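PDB 3ODT: protein DOA1 from Saccharomyces cerevisiae, which probably binds ubiquitin through its WD40 beta propeller and so takes part in regulating the turnover of F-box proteins. Local coordinates for residues F198-V210 and R219-L233. Sequence-based numbering, arbitrary orientation.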
ATOM      1  N   PHE A 198      -4.068  14.109  -6.093  1.00  8.64           N
ATOM      2  CA  PHE A 198      -4.007  12.741  -5.618  1.00  7.74           C
ATOM      3  C   PHE A 198      -4.859  11.832  -6.478  1.00  6.97           C
ATOM      4  O   PHE A 198      -5.714  12.298  -7.228  1.00  7.97           O
ATOM      5  CB  PHE A 198      -4.389  12.661  -4.116  1.00  9.55           C
ATOM      6  CG  PHE A 198      -5.849  12.910  -3.816  1.00  9.44           C
ATOM      7  CD1 PHE A 198      -6.791  11.885  -3.932  1.00  8.84           C
ATOM      8  CD2 PHE A 198      -6.278  14.154  -3.376  1.00 11.25           C
ATOM      9  CE1 PHE A 198      -8.146  12.117  -3.629  1.00 10.82           C
ATOM     10  CE2 PHE A 198      -7.642  14.393  -3.093  1.00 12.44           C
ATOM     11  CZ  PHE A 198      -8.566  13.382  -3.199  1.00 11.54           C
ATOM     12  N   ILE A 199      -4.591  10.520  -6.393  1.00  8.21           N
ATOM     13  CA  ILE A 199      -5.496   9.524  -6.935  1.00  5.69           C
ATOM     14  C   ILE A 199      -6.076   8.725  -5.790  1.00  6.10           C
ATOM     15  O   ILE A 199      -5.404   8.474  -4.789  1.00  6.39           O
ATOM     16  CB  ILE A 199      -4.854   8.621  -7.991  1.00 12.61           C
ATOM     17  CG1 ILE A 199      -3.635   7.923  -7.428  1.00 20.81           C
ATOM     18  CG2 ILE A 199      -4.405   9.473  -9.175  1.00 14.33           C
ATOM     19  CD1 ILE A 199      -3.170   6.752  -8.322  1.00 23.96           C
ATOM     20  N   SER A 200      -7.334   8.327  -5.917  1.00  7.33           N
ATOM     21  CA  SER A 200      -7.977   7.493  -4.921  1.00  8.69           C
ATOM     22  C   SER A 200      -8.646   6.330  -5.645  1.00  8.54           C
ATOM     23  O   SER A 200      -8.948   6.414  -6.838  1.00  7.89           O
ATOM     24  CB  SER A 200      -9.043   8.276  -4.163  1.00  9.51           C
ATOM     25  OG  SER A 200      -9.950   8.865  -5.068  1.00  9.31           O
ATOM     26  N   CYS A 201      -8.878   5.251  -4.917  1.00  5.89           N
ATOM     27  CA  CYS A 201      -9.645   4.130  -5.429  1.00  6.93           C
ATOM     28  C   CYS A 201     -10.599   3.626  -4.369  1.00  5.96           C
ATOM     29  O   CYS A 201     -10.445   3.931  -3.164  1.00  6.94           O
ATOM     30  CB  CYS A 201      -8.722   2.995  -5.911  1.00  7.64           C
ATOM     31  SG  CYS A 201      -7.834   2.134  -4.605  1.00  7.41           S
ATOM     32  N   SER A 202     -11.576   2.838  -4.813  1.00  5.73           N
ATOM     33  CA  SER A 202     -12.726   2.575  -3.992  1.00  6.94           C
ATOM     34  C   SER A 202     -13.391   1.222  -4.250  1.00  7.03           C
ATOM     35  O   SER A 202     -13.165   0.568  -5.278  1.00  8.26           O
ATOM     36  CB  SER A 202     -13.703   3.736  -4.245  1.00  9.02           C
ATOM     37  OG  SER A 202     -15.020   3.537  -3.762  1.00  8.99           O
ATOM     38  N   ASN A 203     -14.235   0.808  -3.310  1.00  8.67           N
ATOM     39  CA  ASN A 203     -15.091  -0.346  -3.529  1.00  7.59           C
ATOM     40  C   ASN A 203     -16.065  -0.138  -4.695  1.00  7.71           C
ATOM     41  O   ASN A 203     -16.641  -1.095  -5.168  1.00  9.67           O
ATOM     42  CB  ASN A 203     -15.922  -0.640  -2.283  1.00  8.80           C
ATOM     43  CG  ASN A 203     -15.130  -1.343  -1.178  1.00  8.75           C
ATOM     44  OD1 ASN A 203     -13.900  -1.503  -1.253  1.00 10.83           O
ATOM     45  ND2 ASN A 203     -15.848  -1.767  -0.143  1.00  9.62           N
ATOM     46  N   ASP A 204     -16.219   1.099  -5.158  1.00  8.27           N
ATOM     47  CA  ASP A 204     -17.083   1.380  -6.300  1.00  8.86           C
ATOM     48  C   ASP A 204     -16.470   0.937  -7.628  1.00  8.92           C
ATOM     49  O   ASP A 204     -17.088   1.070  -8.672  1.00 11.01           O
ATOM     50  CB  ASP A 204     -17.491   2.857  -6.357  1.00 10.34           C
ATOM     51  CG  ASP A 204     -16.319   3.806  -6.668  1.00  9.59           C
ATOM     52  OD1 ASP A 204     -15.197   3.321  -6.991  1.00  8.91           O
ATOM     53  OD2 ASP A 204     -16.514   5.040  -6.593  1.00 11.36           O
ATOM     54  N   GLY A 205     -15.260   0.391  -7.583  1.00  7.22           N
ATOM     55  CA  GLY A 205     -14.617  -0.095  -8.781  1.00  9.98           C
ATOM     56  C   GLY A 205     -13.823   0.933  -9.550  1.00  7.08           C
ATOM     57  O   GLY A 205     -13.260   0.600 -10.570  1.00  9.19           O
ATOM     58  N   LEU A 206     -13.744   2.161  -9.047  1.00  7.47           N
ATOM     59  CA  LEU A 206     -13.171   3.276  -9.791  1.00  8.74           C
ATOM     60  C   LEU A 206     -11.887   3.765  -9.140  1.00  6.74           C
ATOM     61  O   LEU A 206     -11.696   3.641  -7.933  1.00  8.86           O
ATOM     62  CB  LEU A 206     -14.175   4.450  -9.885  1.00  8.59           C
ATOM     63  CG  LEU A 206     -15.519   4.124 -10.535  1.00 12.37           C
ATOM     64  CD1 LEU A 206     -16.518   5.269 -10.443  1.00 10.98           C
ATOM     65  CD2 LEU A 206     -15.279   3.724 -12.004  1.00 13.07           C
ATOM     66  N   ILE A 207     -11.037   4.341  -9.978  1.00  7.00           N
ATOM     67  CA  ILE A 207      -9.866   5.104  -9.587  1.00  6.81           C
ATOM     68  C   ILE A 207     -10.095   6.485 -10.145  1.00  8.77           C
ATOM     69  O   ILE A 207     -10.597   6.617 -11.242  1.00  8.26           O
ATOM     70  CB  ILE A 207      -8.601   4.522 -10.220  1.00  7.63           C
ATOM     71  CG1 ILE A 207      -8.498   3.021  -9.908  1.00  9.04           C
ATOM     72  CG2 ILE A 207      -7.387   5.310  -9.778  1.00  9.09           C
ATOM     73  CD1 ILE A 207      -7.563   2.279 -10.839  1.00 11.34           C
ATOM     74  N   LYS A 208      -9.790   7.503  -9.368  1.00  6.89           N
ATOM     75  CA  LYS A 208      -9.988   8.883  -9.788  1.00  8.42           C
ATOM     76  C   LYS A 208      -8.778   9.771  -9.449  1.00  7.20           C
ATOM     77  O   LYS A 208      -8.179   9.652  -8.367  1.00  8.46           O
ATOM     78  CB  LYS A 208     -11.255   9.456  -9.145  1.00  8.73           C
ATOM     79  CG  LYS A 208     -12.490   8.702  -9.524  1.00  9.12           C
ATOM     80  CD  LYS A 208     -13.786   9.403  -9.123  1.00 10.99           C
ATOM     81  CE  LYS A 208     -14.965   8.496  -9.335  1.00 13.50           C
ATOM     82  NZ  LYS A 208     -16.266   9.196  -9.193  1.00 14.09           N
ATOM     83  N   LEU A 209      -8.449  10.669 -10.378  1.00  6.94           N
ATOM     84  CA  LEU A 209      -7.450  11.710 -10.187  1.00  7.76           C
ATOM     85  C   LEU A 209      -8.191  12.970  -9.759  1.00  7.36           C
ATOM     86  O   LEU A 209      -9.162  13.373 -10.405  1.00  9.04           O
ATOM     87  CB  LEU A 209      -6.719  11.943 -11.511  1.00  9.50           C
ATOM     88  CG  LEU A 209      -5.747  13.112 -11.512  1.00  8.82           C
ATOM     89  CD1 LEU A 209      -4.570  12.866 -10.576  1.00 11.03           C
ATOM     90  CD2 LEU A 209      -5.264  13.334 -12.912  1.00 11.59           C
ATOM     91  N   VAL A 210      -7.765  13.561  -8.653  1.00  8.01           N
ATOM     92  CA  VAL A 210      -8.475  14.648  -8.009  1.00  8.45           C
ATOM     93  C   VAL A 210      -7.552  15.852  -7.768  1.00  8.04           C
ATOM     94  O   VAL A 210      -6.401  15.715  -7.344  1.00  9.00           O
ATOM     95  CB  VAL A 210      -9.041  14.159  -6.636  1.00  7.59           C
ATOM     96  CG1 VAL A 210      -9.871  15.250  -5.964  1.00 11.03           C
ATOM     97  CG2 VAL A 210      -9.898  12.892  -6.833  1.00  8.70           C
ATOM     98  N   ARG A 219     -10.003  13.042 -13.753  1.00 11.43           N
ATOM     99  CA  ARG A 219     -10.028  11.873 -14.607  1.00  9.75           C
ATOM    100  C   ARG A 219     -10.536  10.708 -13.814  1.00  9.18           C
ATOM    101  O   ARG A 219     -10.246  10.591 -12.625  1.00  8.52           O
ATOM    102  CB  ARG A 219      -8.619  11.572 -15.127  1.00 10.33           C
ATOM    103  CG  ARG A 219      -8.556  10.477 -16.223  1.00 11.48           C
ATOM    104  CD  ARG A 219      -7.274  10.580 -17.103  1.00 16.24           C
ATOM    105  NE  ARG A 219      -7.230  11.845 -17.834  1.00 18.17           N
ATOM    106  CZ  ARG A 219      -6.462  12.888 -17.503  1.00 25.97           C
ATOM    107  NH1 ARG A 219      -5.623  12.798 -16.484  1.00 18.09           N
ATOM    108  NH2 ARG A 219      -6.511  14.025 -18.191  1.00 30.03           N
ATOM    109  N   THR A 220     -11.285   9.844 -14.482  1.00  8.84           N
ATOM    110  CA  THR A 220     -11.774   8.609 -13.903  1.00 11.50           C
ATOM    111  C   THR A 220     -11.217   7.439 -14.738  1.00 10.66           C
ATOM    112  O   THR A 220     -11.236   7.473 -15.966  1.00 12.74           O
ATOM    113  CB  THR A 220     -13.308   8.584 -13.886  1.00 13.08           C
ATOM    114  OG1 THR A 220     -13.800   9.672 -13.101  1.00 12.73           O
ATOM    115  CG2 THR A 220     -13.811   7.319 -13.289  1.00 12.29           C
ATOM    116  N   TYR A 221     -10.703   6.431 -14.044  1.00 10.13           N
ATOM    117  CA  TYR A 221     -10.124   5.248 -14.687  1.00  8.14           C
ATOM    118  C   TYR A 221     -11.031   4.067 -14.403  1.00  8.71           C
ATOM    119  O   TYR A 221     -11.059   3.540 -13.285  1.00  9.66           O
ATOM    120  CB  TYR A 221      -8.700   5.002 -14.164  1.00  9.22           C
ATOM    121  CG  TYR A 221      -7.818   6.251 -14.155  1.00  7.89           C
ATOM    122  CD1 TYR A 221      -7.865   7.156 -13.091  1.00  9.51           C
ATOM    123  CD2 TYR A 221      -6.919   6.512 -15.194  1.00  9.83           C
ATOM    124  CE1 TYR A 221      -7.091   8.303 -13.068  1.00 11.22           C
ATOM    125  CE2 TYR A 221      -6.132   7.674 -15.185  1.00  8.52           C
ATOM    126  CZ  TYR A 221      -6.221   8.546 -14.107  1.00  8.58           C
ATOM    127  OH  TYR A 221      -5.416   9.645 -14.065  1.00  9.94           O
ATOM    128  N   GLU A 222     -11.816   3.714 -15.410  1.00  9.50           N
ATOM    129  CA  GLU A 222     -12.874   2.717 -15.303  1.00 11.19           C
ATOM    130  C   GLU A 222     -12.473   1.388 -15.923  1.00  9.05           C
ATOM    131  O   GLU A 222     -11.917   1.336 -17.019  1.00 11.81           O
ATOM    132  CB  GLU A 222     -14.123   3.242 -16.028  1.00 19.97           C
ATOM    133  CG  GLU A 222     -15.334   2.326 -15.971  1.00 35.80           C
ATOM    134  CD  GLU A 222     -16.638   3.075 -16.230  1.00 52.79           C
ATOM    135  OE1 GLU A 222     -16.588   4.168 -16.845  1.00 51.51           O
ATOM    136  OE2 GLU A 222     -17.710   2.581 -15.804  1.00 50.22           O
ATOM    137  N   GLY A 223     -12.776   0.299 -15.225  1.00  8.67           N
ATOM    138  CA  GLY A 223     -12.573  -1.026 -15.798  1.00 11.18           C
ATOM    139  C   GLY A 223     -12.565  -2.148 -14.768  1.00  8.11           C
ATOM    140  O   GLY A 223     -13.015  -3.242 -15.067  1.00 10.84           O
ATOM    141  N   HIS A 224     -12.069  -1.908 -13.563  1.00  8.75           N
ATOM    142  CA  HIS A 224     -12.150  -2.953 -12.549  1.00 11.32           C
ATOM    143  C   HIS A 224     -13.596  -3.376 -12.350  1.00 10.33           C
ATOM    144  O   HIS A 224     -14.504  -2.543 -12.336  1.00 10.55           O
ATOM    145  CB  HIS A 224     -11.574  -2.497 -11.220  1.00  8.93           C
ATOM    146  CG  HIS A 224     -10.099  -2.614 -11.123  1.00  8.22           C
ATOM    147  ND1 HIS A 224      -9.469  -3.831 -11.019  1.00  9.44           N
ATOM    148  CD2 HIS A 224      -9.129  -1.673 -11.086  1.00  8.01           C
ATOM    149  CE1 HIS A 224      -8.162  -3.633 -10.934  1.00  9.90           C
ATOM    150  NE2 HIS A 224      -7.933  -2.330 -10.948  1.00  7.57           N
ATOM    151  N   GLU A 225     -13.794  -4.681 -12.173  1.00 10.74           N
ATOM    152  CA  GLU A 225     -15.138  -5.234 -12.104  1.00 15.17           C
ATOM    153  C   GLU A 225     -15.607  -5.463 -10.683  1.00 15.44           C
ATOM    154  O   GLU A 225     -16.760  -5.893 -10.468  1.00 15.81           O
ATOM    155  CB  GLU A 225     -15.231  -6.550 -12.876  1.00 22.66           C
ATOM    156  CG  GLU A 225     -14.721  -6.433 -14.302  1.00 29.51           C
ATOM    157  CD  GLU A 225     -14.227  -7.753 -14.852  1.00 47.46           C
ATOM    158  OE1 GLU A 225     -13.148  -8.231 -14.414  1.00 39.51           O
ATOM    159  OE2 GLU A 225     -14.927  -8.310 -15.720  1.00 49.63           O
ATOM    160  N   SER A 226     -14.739  -5.175  -9.721  1.00 11.73           N
ATOM    161  CA  SER A 226     -15.082  -5.294  -8.312  1.00 13.25           C
ATOM    162  C   SER A 226     -14.397  -4.183  -7.529  1.00 12.09           C
ATOM    163  O   SER A 226     -14.081  -3.128  -8.078  1.00 13.68           O
ATOM    164  CB  SER A 226     -14.660  -6.661  -7.769  1.00 17.67           C
ATOM    165  OG  SER A 226     -15.386  -6.989  -6.598  1.00 16.65           O
ATOM    166  N   PHE A 227     -14.165  -4.425  -6.244  1.00 10.50           N
ATOM    167  CA  PHE A 227     -13.482  -3.464  -5.408  1.00  8.69           C
ATOM    168  C   PHE A 227     -12.045  -3.238  -5.881  1.00  7.30           C
ATOM    169  O   PHE A 227     -11.348  -4.190  -6.297  1.00  8.95           O
ATOM    170  CB  PHE A 227     -13.403  -3.946  -3.962  1.00  8.72           C
ATOM    171  CG  PHE A 227     -14.681  -4.423  -3.414  1.00 12.26           C
ATOM    172  CD1 PHE A 227     -15.874  -3.848  -3.785  1.00 12.12           C
ATOM    173  CD2 PHE A 227     -14.699  -5.497  -2.565  1.00 20.14           C
ATOM    174  CE1 PHE A 227     -17.060  -4.299  -3.280  1.00 19.22           C
ATOM    175  CE2 PHE A 227     -15.899  -5.964  -2.061  1.00 27.35           C
ATOM    176  CZ  PHE A 227     -17.071  -5.361  -2.426  1.00 26.59           C
ATOM    177  N   VAL A 228     -11.589  -1.998  -5.754  1.00  7.37           N
ATOM    178  CA  VAL A 228     -10.195  -1.682  -6.010  1.00  6.56           C
ATOM    179  C   VAL A 228      -9.512  -1.494  -4.660  1.00  7.60           C
ATOM    180  O   VAL A 228      -9.898  -0.611  -3.886  1.00  8.21           O
ATOM    181  CB  VAL A 228     -10.008  -0.455  -6.910  1.00  6.93           C
ATOM    182  CG1 VAL A 228      -8.553  -0.337  -7.312  1.00  7.44           C
ATOM    183  CG2 VAL A 228     -10.909  -0.523  -8.132  1.00 10.22           C
ATOM    184  N   TYR A 229      -8.500  -2.323  -4.371  1.00  6.61           N
ATOM    185  CA  TYR A 229      -7.874  -2.329  -3.052  1.00  7.31           C
ATOM    186  C   TYR A 229      -6.609  -1.497  -2.928  1.00  8.14           C
ATOM    187  O   TYR A 229      -6.291  -1.028  -1.839  1.00  9.26           O
ATOM    188  CB  TYR A 229      -7.519  -3.758  -2.660  1.00  7.67           C
ATOM    189  CG  TYR A 229      -8.695  -4.694  -2.490  1.00  8.42           C
ATOM    190  CD1 TYR A 229      -9.833  -4.307  -1.786  1.00  8.35           C
ATOM    191  CD2 TYR A 229      -8.680  -5.956  -3.035  1.00  8.26           C
ATOM    192  CE1 TYR A 229     -10.902  -5.158  -1.621  1.00  9.59           C
ATOM    193  CE2 TYR A 229      -9.743  -6.836  -2.844  1.00  7.55           C
ATOM    194  CZ  TYR A 229     -10.851  -6.414  -2.160  1.00  8.06           C
ATOM    195  OH  TYR A 229     -11.891  -7.261  -1.981  1.00  9.93           O
ATOM    196  N   CYS A 230      -5.863  -1.325  -4.028  1.00  6.31           N
ATOM    197  CA  CYS A 230      -4.546  -0.715  -3.902  1.00  7.04           C
ATOM    198  C   CYS A 230      -4.226  -0.026  -5.203  1.00  7.11           C
ATOM    199  O   CYS A 230      -4.630  -0.516  -6.261  1.00  7.29           O
ATOM    200  CB  CYS A 230      -3.491  -1.799  -3.614  1.00  8.28           C
ATOM    201  SG  CYS A 230      -1.847  -1.125  -3.220  1.00  7.76           S
ATOM    202  N   ILE A 231      -3.563   1.135  -5.116  1.00  6.87           N
ATOM    203  CA  ILE A 231      -3.007   1.849  -6.248  1.00  8.44           C
ATOM    204  C   ILE A 231      -1.626   2.371  -5.869  1.00  6.19           C
ATOM    205  O   ILE A 231      -1.367   2.712  -4.718  1.00  7.73           O
ATOM    206  CB  ILE A 231      -3.869   3.049  -6.674  1.00  6.88           C
ATOM    207  CG1 ILE A 231      -4.274   3.886  -5.467  1.00  9.36           C
ATOM    208  CG2 ILE A 231      -5.092   2.578  -7.419  1.00  8.02           C
ATOM    209  CD1 ILE A 231      -5.075   5.121  -5.773  1.00  8.75           C
ATOM    210  N   LYS A 232      -0.750   2.427  -6.863  1.00  6.79           N
ATOM    211  CA  LYS A 232       0.596   2.970  -6.742  1.00  6.15           C
ATOM    212  C   LYS A 232       0.960   3.674  -8.034  1.00  7.15           C
ATOM    213  O   LYS A 232       0.421   3.372  -9.082  1.00  8.77           O
ATOM    214  CB  LYS A 232       1.644   1.889  -6.464  1.00 10.27           C
ATOM    215  CG  LYS A 232       1.499   1.182  -5.126  1.00 11.66           C
ATOM    216  CD  LYS A 232       1.886   2.073  -3.958  1.00  9.09           C
ATOM    217  CE  LYS A 232       1.298   1.523  -2.667  1.00 10.92           C
ATOM    218  NZ  LYS A 232       1.921   0.220  -2.231  1.00 12.68           N
ATOM    219  N   LEU A 233       1.873   4.620  -7.939  1.00  7.34           N
ATOM    220  CA  LEU A 233       2.466   5.257  -9.109  1.00  6.28           C
ATOM    221  C   LEU A 233       3.807   4.622  -9.452  1.00  8.45           C
ATOM    222  O   LEU A 233       4.685   4.482  -8.609  1.00 11.77           O
ATOM    223  CB  LEU A 233       2.658   6.767  -8.879  1.00  9.45           C
ATOM    224  CG  LEU A 233       1.377   7.519  -8.532  1.00 12.10           C
ATOM    225  CD1 LEU A 233       1.652   8.964  -8.118  1.00 21.53           C
ATOM    226  CD2 LEU A 233       0.403   7.447  -9.722  1.00 13.83           C
TER
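Strands 206-210 and 219-222 pair antiparallel through Ile207 with Tyr221 and Leu209 with Arg219, the bond from Tyr221 N to Ile207 O being nearly straight (2.8 Å, 176°), while the axis of strand 228-233, the first of the next sheet, comes within 5.8 Å of that of strand 198-202. With CG anti to its own carbonyl carbon (chi1 -48°), Tyr221 lays its ring edge along the partner strand: CD1 lies 3.8 Å from Ile207 CG2, and OH, hydrogen-bonded to Lys253 O, is 3.7 Å from Leu209 CB. One ring face carries Arg219 CG. An alanine in place of Tyr221 would probably open a gap beside Ile207 and Leu209 and leave Lys253 O without this partner. Between the sheets, the side chains of Ile231 and Ile199 slide past each other in opposite directions, Ile231 CD1 3.6 Å from Ile199 CG1, and Val228 CG1 packs on Cys201 CB. At the Ser202-Gly205 turn, Ser202 O accepts from Gly205 N and Val228 N on opposite faces of its plane, and the Asn203 amide stacks on the Phe227 ring, 24° from parallel. The contact thus joins the outer three strands of one propeller blade to the innermost strand of the next, where strand 239-243 meets Ile207 and Tyr221 and strand 187-194 flanks Ile199 and Cys201.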